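Local coordinates for putative malic enzyme ((S)-malate:NAD+ oxidoreductase (decarboxylating)) (Streptococcus pyogenes, PDB 2A9F), which probably catalyses the NAD-dependent oxidative decarboxylation of malate, as in other malic enzymes, using a divalent metal such as magnesium or manganese, at residues A[20-25]-A[107-112]; A[68-73]-A[94-99]; A[100-105]-A[324-329]. One frame throughout, in Å; residues are numbered along the deposited sequence.

How the contacts relate
From the N terminus, residues 20-25 come first and wait for 107-112, closing the long loop of contact 1. Inside that loop sits contact 2, where 68-73 meets 94-99 after twenty intervening residues. The same helix runs straight on into 100-105, which opens contact 3; its partner, 324-329, arrives some 220 residues later, after contact 1 has closed, so contacts 1 and 3 cross. Contacts 1 and 2 share neighbouring strands of the parallel sheet, joined by a probable hydrogen bond from Ile110 N to Val70 O. Contact 3 ties the C-terminal part of helix 85-102 to helix 325-335, joining the N-terminal and NAD-binding family regions.

Contact 1: residues A[20-25]-A[107-112]; sequences GKLEVQ and AIPIVL
Leu22 and Pro109 point their side chains at each other across the gap between strand 22-26 and strand 106-111, an edge strand, within this chain, of a four-stranded parallel sheet. No hydrogen bond joins the two segments; the meeting is apolar. Leu22 does the reaching with one methyl, CD1, which lies 3.3 Å from Pro109 CD, a close approach, and 3.8 Å from Pro109 CG. Its CG stands anti to the carbonyl carbon, and the second torsion, near -171°, carries CD1 on in an extended line, so that this methyl meets the ring while CD2 is turned off it. Helix 85-102 closes over the pair: Ala96 packs against Leu22, and Glu93 against Pro109.

The two strands pair with different partners, and here they meet through side chains, with no backbone pairing between them. Ile108 and Ile110 make backbone hydrogen bonds to strand 67-72 within the sheet, whereas Leu22, Glu23 and Gln25 pair in an antiparallel ladder with a strand of the second subunit. Leu22 thus packs from the intersubunit antiparallel ladder onto Pro109 of the edge strand, and Val111 N reaches the second subunit too, bonding to Thr130 OG1 there. Besides the proline ring, Leu22 CD1 meets the backbone of the edge strand in a van der Waals contact, lying 3.8 Å from the carbonyl oxygen of Ala107.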
# COMPACT_ATOMS: atom_id res chain seq x y z
N GLY A 20 -11.45 5.06 9.67
CA GLY A 20 -11.31 4.48 8.35
C GLY A 20 -12.18 3.22 8.31
O GLY A 20 -12.86 2.89 9.30
N LYS A 21 -12.14 2.51 7.19
CA LYS A 21 -12.95 1.31 7.03
C LYS A 21 -12.16 0.03 6.75
O LYS A 21 -12.75 -1.06 6.71
CB LYS A 21 -13.95 1.54 5.90
CG LYS A 21 -14.74 2.83 6.05
CD LYS A 21 -15.84 2.95 5.01
CE LYS A 21 -15.29 3.17 3.59
NZ LYS A 21 -15.63 4.53 3.10
N LEU A 22 -10.86 0.14 6.55
CA LEU A 22 -10.04 -1.03 6.28
C LEU A 22 -9.13 -1.37 7.45
O LEU A 22 -8.88 -0.54 8.31
CB LEU A 22 -9.19 -0.85 5.02
CG LEU A 22 -9.98 -0.74 3.71
CD1 LEU A 22 -9.02 -0.80 2.53
CD2 LEU A 22 -10.98 -1.88 3.61
N GLU A 23 -8.64 -2.61 7.47
CA GLU A 23 -7.79 -3.11 8.54
C GLU A 23 -6.88 -4.18 7.94
O GLU A 23 -7.23 -4.81 6.94
CB GLU A 23 -8.71 -3.71 9.62
CG GLU A 23 -8.06 -4.21 10.88
CD GLU A 23 -9.08 -4.74 11.88
OE1 GLU A 23 -8.70 -5.12 13.01
OE2 GLU A 23 -10.28 -4.80 11.54
N VAL A 24 -5.70 -4.38 8.52
CA VAL A 24 -4.79 -5.41 8.03
C VAL A 24 -4.69 -6.54 9.04
O VAL A 24 -4.28 -6.34 10.18
CB VAL A 24 -3.37 -4.87 7.77
CG1 VAL A 24 -2.45 -6.03 7.30
CG2 VAL A 24 -3.43 -3.76 6.72
N GLN A 25 -5.08 -7.74 8.63
CA GLN A 25 -5.05 -8.89 9.51
C GLN A 25 -4.07 -9.94 9.02
O GLN A 25 -4.01 -10.25 7.84
CB GLN A 25 -6.43 -9.51 9.60
CG GLN A 25 -7.49 -8.55 10.11
CD GLN A 25 -7.36 -8.27 11.59
OE1 GLN A 25 -6.28 -7.94 12.10
NE2 GLN A 25 -8.48 -8.37 12.30
N ALA A 107 -7.36 -5.38 -1.55
CA ALA A 107 -7.06 -4.11 -2.19
C ALA A 107 -6.60 -3.09 -1.15
O ALA A 107 -7.24 -2.92 -0.11
CB ALA A 107 -8.30 -3.58 -2.95
N ILE A 108 -5.49 -2.42 -1.44
CA ILE A 108 -4.89 -1.41 -0.59
C ILE A 108 -5.20 -0.03 -1.18
O ILE A 108 -4.84 0.25 -2.32
CB ILE A 108 -3.32 -1.54 -0.56
CG1 ILE A 108 -2.89 -2.95 -0.19
CG2 ILE A 108 -2.73 -0.54 0.44
CD1 ILE A 108 -3.24 -3.36 1.20
N PRO A 109 -5.87 0.85 -0.44
CA PRO A 109 -6.15 2.17 -1.03
C PRO A 109 -4.90 3.05 -0.92
O PRO A 109 -4.26 3.09 0.13
CB PRO A 109 -7.32 2.68 -0.20
CG PRO A 109 -7.06 2.09 1.12
CD PRO A 109 -6.60 0.68 0.82
N ILE A 110 -4.53 3.75 -2.00
CA ILE A 110 -3.34 4.59 -2.00
C ILE A 110 -3.52 5.90 -2.76
O ILE A 110 -3.81 5.91 -3.96
CB ILE A 110 -2.13 3.86 -2.61
CG1 ILE A 110 -1.67 2.76 -1.67
CG2 ILE A 110 -0.99 4.82 -2.84
CD1 ILE A 110 -0.54 1.92 -2.21
N VAL A 111 -3.33 7.01 -2.04
CA VAL A 111 -3.48 8.33 -2.65
C VAL A 111 -2.16 9.09 -2.63
O VAL A 111 -1.54 9.23 -1.59
CB VAL A 111 -4.55 9.16 -1.93
CG1 VAL A 111 -5.92 8.59 -2.21
CG2 VAL A 111 -4.28 9.18 -0.43
N LEU A 112 -1.73 9.59 -3.78
CA LEU A 112 -0.48 10.35 -3.83
C LEU A 112 -0.74 11.81 -4.16
O LEU A 112 -1.62 12.12 -4.97
CB LEU A 112 0.46 9.75 -4.87
CG LEU A 112 -0.04 8.60 -5.76
CD1 LEU A 112 -0.02 9.02 -7.22
CD2 LEU A 112 0.86 7.41 -5.57

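Contact 2: residues A[68-73]-A[94-99]; sequences VAVISD and GKAALF
Lys95 NZ has three polar partners: it makes a salt bridge with Asp162 OD1, a long and weak ion pair with Glu137 OE1, and a weak hydrogen bond with Tyr40 OH of the second subunit. Lys95 is the predicted proton acceptor and Tyr40 the predicted proton donor, and a bound magnesium ion, coordinated by Glu137, Asp138 and Asp163, lies about 4 Å from the lysine side chain. The root of that side chain is what the strand touches. Lys95 CG rests 4.2 Å from Val70 CG1, and beyond it the rest of the chain turns away from the strand, taking the amine toward the metal site.

Strand 67-72, helix 85-102 and strand 106-111 form a beta-alpha-beta unit, with the helix lying over the sheet it connects. The helix segment runs nearly antiparallel to the strand, at 157° and 9.1 Å between axes.

Val70 is the single strand residue that reaches three helix residues. With CG1 anti to the backbone N (chi1 -175°), that methyl goes to Lys95, and CG2 is placed against Ala96 and Phe99. Ala96 CB is 4.2 Å from Val70 CG2, and Phe99 CE1 is 4.0 Å from the same methyl, which meets the ring at a slant. Lys95 and Phe99 stand one turn apart, joined by the Phe99 N to Lys95 O bond of 3.2 Å, and they meet different methyls of Val70. The Phe99 ring also meets Phe329 edge-to-face and Phe325 with planes at about 50°.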
# COMPACT_ATOMS: atom_id res chain seq x y z
N VAL A 68 -4.36 -6.01 -4.83
CA VAL A 68 -4.37 -4.98 -5.84
C VAL A 68 -4.32 -3.63 -5.14
O VAL A 68 -4.75 -3.48 -4.00
CB VAL A 68 -5.64 -5.07 -6.69
CG1 VAL A 68 -5.70 -3.91 -7.65
CG2 VAL A 68 -5.64 -6.37 -7.49
N ALA A 69 -3.76 -2.65 -5.83
CA ALA A 69 -3.70 -1.32 -5.27
C ALA A 69 -4.77 -0.46 -5.95
O ALA A 69 -5.03 -0.58 -7.14
CB ALA A 69 -2.32 -0.73 -5.49
N VAL A 70 -5.43 0.38 -5.16
CA VAL A 70 -6.42 1.28 -5.69
C VAL A 70 -5.71 2.63 -5.58
O VAL A 70 -5.49 3.13 -4.47
CB VAL A 70 -7.68 1.26 -4.85
CG1 VAL A 70 -8.74 2.13 -5.49
CG2 VAL A 70 -8.15 -0.18 -4.68
N ILE A 71 -5.35 3.20 -6.72
CA ILE A 71 -4.60 4.45 -6.73
C ILE A 71 -5.31 5.64 -7.38
O ILE A 71 -5.96 5.51 -8.42
CB ILE A 71 -3.24 4.25 -7.44
CG1 ILE A 71 -2.52 3.04 -6.84
CG2 ILE A 71 -2.37 5.47 -7.26
CD1 ILE A 71 -1.32 2.60 -7.65
N SER A 72 -5.14 6.80 -6.75
CA SER A 72 -5.72 8.07 -7.20
C SER A 72 -4.86 9.24 -6.73
O SER A 72 -4.00 9.10 -5.85
CB SER A 72 -7.13 8.22 -6.63
OG SER A 72 -7.47 9.58 -6.40
N ASP A 73 -5.12 10.41 -7.32
CA ASP A 73 -4.41 11.63 -6.95
C ASP A 73 -5.45 12.61 -6.40
O ASP A 73 -5.15 13.79 -6.18
CB ASP A 73 -3.73 12.24 -8.16
CG ASP A 73 -4.66 12.39 -9.31
OD1 ASP A 73 -5.88 12.47 -9.05
OD2 ASP A 73 -4.19 12.42 -10.46
N GLY A 94 -13.16 2.70 0.37
CA GLY A 94 -14.50 2.16 0.24
C GLY A 94 -14.45 1.23 -0.95
O GLY A 94 -14.97 0.11 -0.94
N LYS A 95 -13.78 1.70 -1.99
CA LYS A 95 -13.62 0.94 -3.20
C LYS A 95 -12.90 -0.37 -2.89
O LYS A 95 -13.25 -1.42 -3.44
CB LYS A 95 -12.82 1.75 -4.22
CG LYS A 95 -12.84 1.19 -5.63
CD LYS A 95 -14.16 1.50 -6.33
CE LYS A 95 -14.05 1.31 -7.83
NZ LYS A 95 -15.16 2.04 -8.51
N ALA A 96 -11.90 -0.31 -2.02
CA ALA A 96 -11.13 -1.49 -1.65
C ALA A 96 -11.96 -2.45 -0.80
O ALA A 96 -11.73 -3.67 -0.83
CB ALA A 96 -9.85 -1.10 -0.91
N ALA A 97 -12.91 -1.93 -0.04
CA ALA A 97 -13.72 -2.83 0.77
C ALA A 97 -14.65 -3.65 -0.14
O ALA A 97 -15.06 -4.77 0.21
CB ALA A 97 -14.53 -2.05 1.80
N LEU A 98 -14.96 -3.10 -1.32
CA LEU A 98 -15.81 -3.80 -2.26
C LEU A 98 -15.01 -4.92 -2.89
O LEU A 98 -15.51 -6.04 -3.04
CB LEU A 98 -16.33 -2.86 -3.34
CG LEU A 98 -17.19 -1.71 -2.80
CD1 LEU A 98 -17.79 -0.95 -3.96
CD2 LEU A 98 -18.30 -2.25 -1.90
N PHE A 99 -13.76 -4.61 -3.23
CA PHE A 99 -12.86 -5.58 -3.85
C PHE A 99 -12.81 -6.85 -3.01
O PHE A 99 -12.74 -7.96 -3.54
CB PHE A 99 -11.45 -5.00 -3.93
CG PHE A 99 -11.08 -4.45 -5.28
CD1 PHE A 99 -11.01 -3.08 -5.49
CD2 PHE A 99 -10.78 -5.30 -6.33
CE1 PHE A 99 -10.65 -2.56 -6.74
CE2 PHE A 99 -10.42 -4.80 -7.58
CZ PHE A 99 -10.35 -3.42 -7.79

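Contact 3: residues A[100-105]-A[324-329]; sequences KAFAGV and AFPGIF
Pro326 lays its ring against Phe102 and Ala103, near the C-terminal part of helix 85-102. Pro326 CB sits 3.9 Å from Ala103 CB and 4.0 Å from Phe102 CB, and its CG stands at the edge of the Phe102 ring, near the ring plane. The Phe102 side chain also touches Val322 and Leu36 of the second subunit.

The backbone of the proline joins in: Pro326 O is 3.8 Å from Ala103 CB, with Val105 CG2 more distant at 4.3 Å. On its own side, Pro326 CD lies 3.2 Å above one face of the Phe325 ring, offset toward the rim. The contact is van der Waals packing, with no hydrogen bond between the segments.

Ala324 occupies the N-cap of helix 325-335, which puts Pro326 in the first turn, where a residue without an N-H costs the helix no internal bond. The start of this helix thus meets the far part of helix 85-102, with the Phe102 side chain about 7 Å from that of Asn320, a predicted malate-binding residue, consistent with packing between the N-terminal and NAD-binding parts of a malic enzyme.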
# COMPACT_ATOMS: atom_id res chain seq x y z
N LYS A 100 -12.84 -6.68 -1.70
CA LYS A 100 -12.79 -7.81 -0.80
C LYS A 100 -14.15 -8.44 -0.59
O LYS A 100 -14.27 -9.66 -0.57
CB LYS A 100 -12.20 -7.40 0.56
CG LYS A 100 -11.88 -8.59 1.47
CD LYS A 100 -10.79 -9.47 0.83
CE LYS A 100 -10.40 -10.67 1.68
NZ LYS A 100 -9.84 -10.32 3.02
N ALA A 101 -15.19 -7.62 -0.41
CA ALA A 101 -16.53 -8.16 -0.16
C ALA A 101 -17.18 -8.92 -1.34
O ALA A 101 -17.75 -9.99 -1.16
CB ALA A 101 -17.44 -7.04 0.33
N PHE A 102 -17.09 -8.37 -2.55
CA PHE A 102 -17.68 -9.01 -3.71
C PHE A 102 -16.82 -10.11 -4.35
O PHE A 102 -17.33 -11.08 -4.89
CB PHE A 102 -18.05 -7.94 -4.74
CG PHE A 102 -19.20 -7.08 -4.31
CD1 PHE A 102 -19.68 -6.07 -5.12
CD2 PHE A 102 -19.80 -7.28 -3.07
CE1 PHE A 102 -20.75 -5.28 -4.73
CE2 PHE A 102 -20.87 -6.49 -2.67
CZ PHE A 102 -21.34 -5.48 -3.51
N ALA A 103 -15.51 -9.95 -4.29
CA ALA A 103 -14.61 -10.94 -4.85
C ALA A 103 -13.67 -11.18 -3.70
O ALA A 103 -13.80 -10.51 -2.68
CB ALA A 103 -13.89 -10.36 -6.05
N GLY A 104 -12.72 -12.09 -3.79
CA GLY A 104 -11.85 -12.26 -2.64
C GLY A 104 -10.56 -11.47 -2.75
O GLY A 104 -9.51 -11.89 -2.27
N VAL A 105 -10.65 -10.30 -3.38
CA VAL A 105 -9.48 -9.47 -3.63
C VAL A 105 -9.04 -8.56 -2.50
O VAL A 105 -9.84 -7.82 -1.94
CB VAL A 105 -9.69 -8.59 -4.89
CG1 VAL A 105 -8.35 -7.95 -5.34
CG2 VAL A 105 -10.32 -9.43 -6.01
N ALA A 324 -18.43 -5.12 -12.42
CA ALA A 324 -17.29 -5.42 -13.26
C ALA A 324 -15.91 -5.47 -12.62
O ALA A 324 -15.20 -6.46 -12.79
CB ALA A 324 -17.26 -4.47 -14.46
N PHE A 325 -15.50 -4.44 -11.89
CA PHE A 325 -14.15 -4.46 -11.34
C PHE A 325 -13.80 -5.60 -10.39
O PHE A 325 -12.64 -5.98 -10.29
CB PHE A 325 -13.76 -3.10 -10.74
CG PHE A 325 -14.55 -2.68 -9.53
CD1 PHE A 325 -14.22 -3.16 -8.26
CD2 PHE A 325 -15.58 -1.75 -9.65
CE1 PHE A 325 -14.89 -2.69 -7.13
CE2 PHE A 325 -16.26 -1.28 -8.53
CZ PHE A 325 -15.91 -1.75 -7.27
N PRO A 326 -14.79 -6.15 -9.68
CA PRO A 326 -14.40 -7.24 -8.80
C PRO A 326 -14.00 -8.49 -9.59
O PRO A 326 -12.87 -8.96 -9.48
CB PRO A 326 -15.66 -7.47 -7.96
CG PRO A 326 -16.24 -6.12 -7.87
CD PRO A 326 -16.09 -5.60 -9.29
N GLY A 327 -14.92 -8.99 -10.39
CA GLY A 327 -14.66 -10.19 -11.18
C GLY A 327 -13.47 -10.15 -12.12
O GLY A 327 -12.73 -11.14 -12.23
N ILE A 328 -13.27 -9.01 -12.77
CA ILE A 328 -12.17 -8.85 -13.72
C ILE A 328 -10.79 -9.02 -13.10
O ILE A 328 -9.91 -9.64 -13.70
CB ILE A 328 -12.24 -7.48 -14.41
CG1 ILE A 328 -13.62 -7.28 -15.02
CG2 ILE A 328 -11.17 -7.38 -15.51
CD1 ILE A 328 -13.80 -5.95 -15.66
N PHE A 329 -10.59 -8.45 -11.91
CA PHE A 329 -9.29 -8.61 -11.26
C PHE A 329 -9.19 -9.98 -10.61
O PHE A 329 -8.11 -10.57 -10.56
CB PHE A 329 -9.04 -7.55 -10.19
CG PHE A 329 -8.58 -6.23 -10.74
CD1 PHE A 329 -9.48 -5.21 -11.00
CD2 PHE A 329 -7.22 -6.01 -10.97
CE1 PHE A 329 -9.05 -3.99 -11.47
CE2 PHE A 329 -6.78 -4.78 -11.44
CZ PHE A 329 -7.70 -3.77 -11.69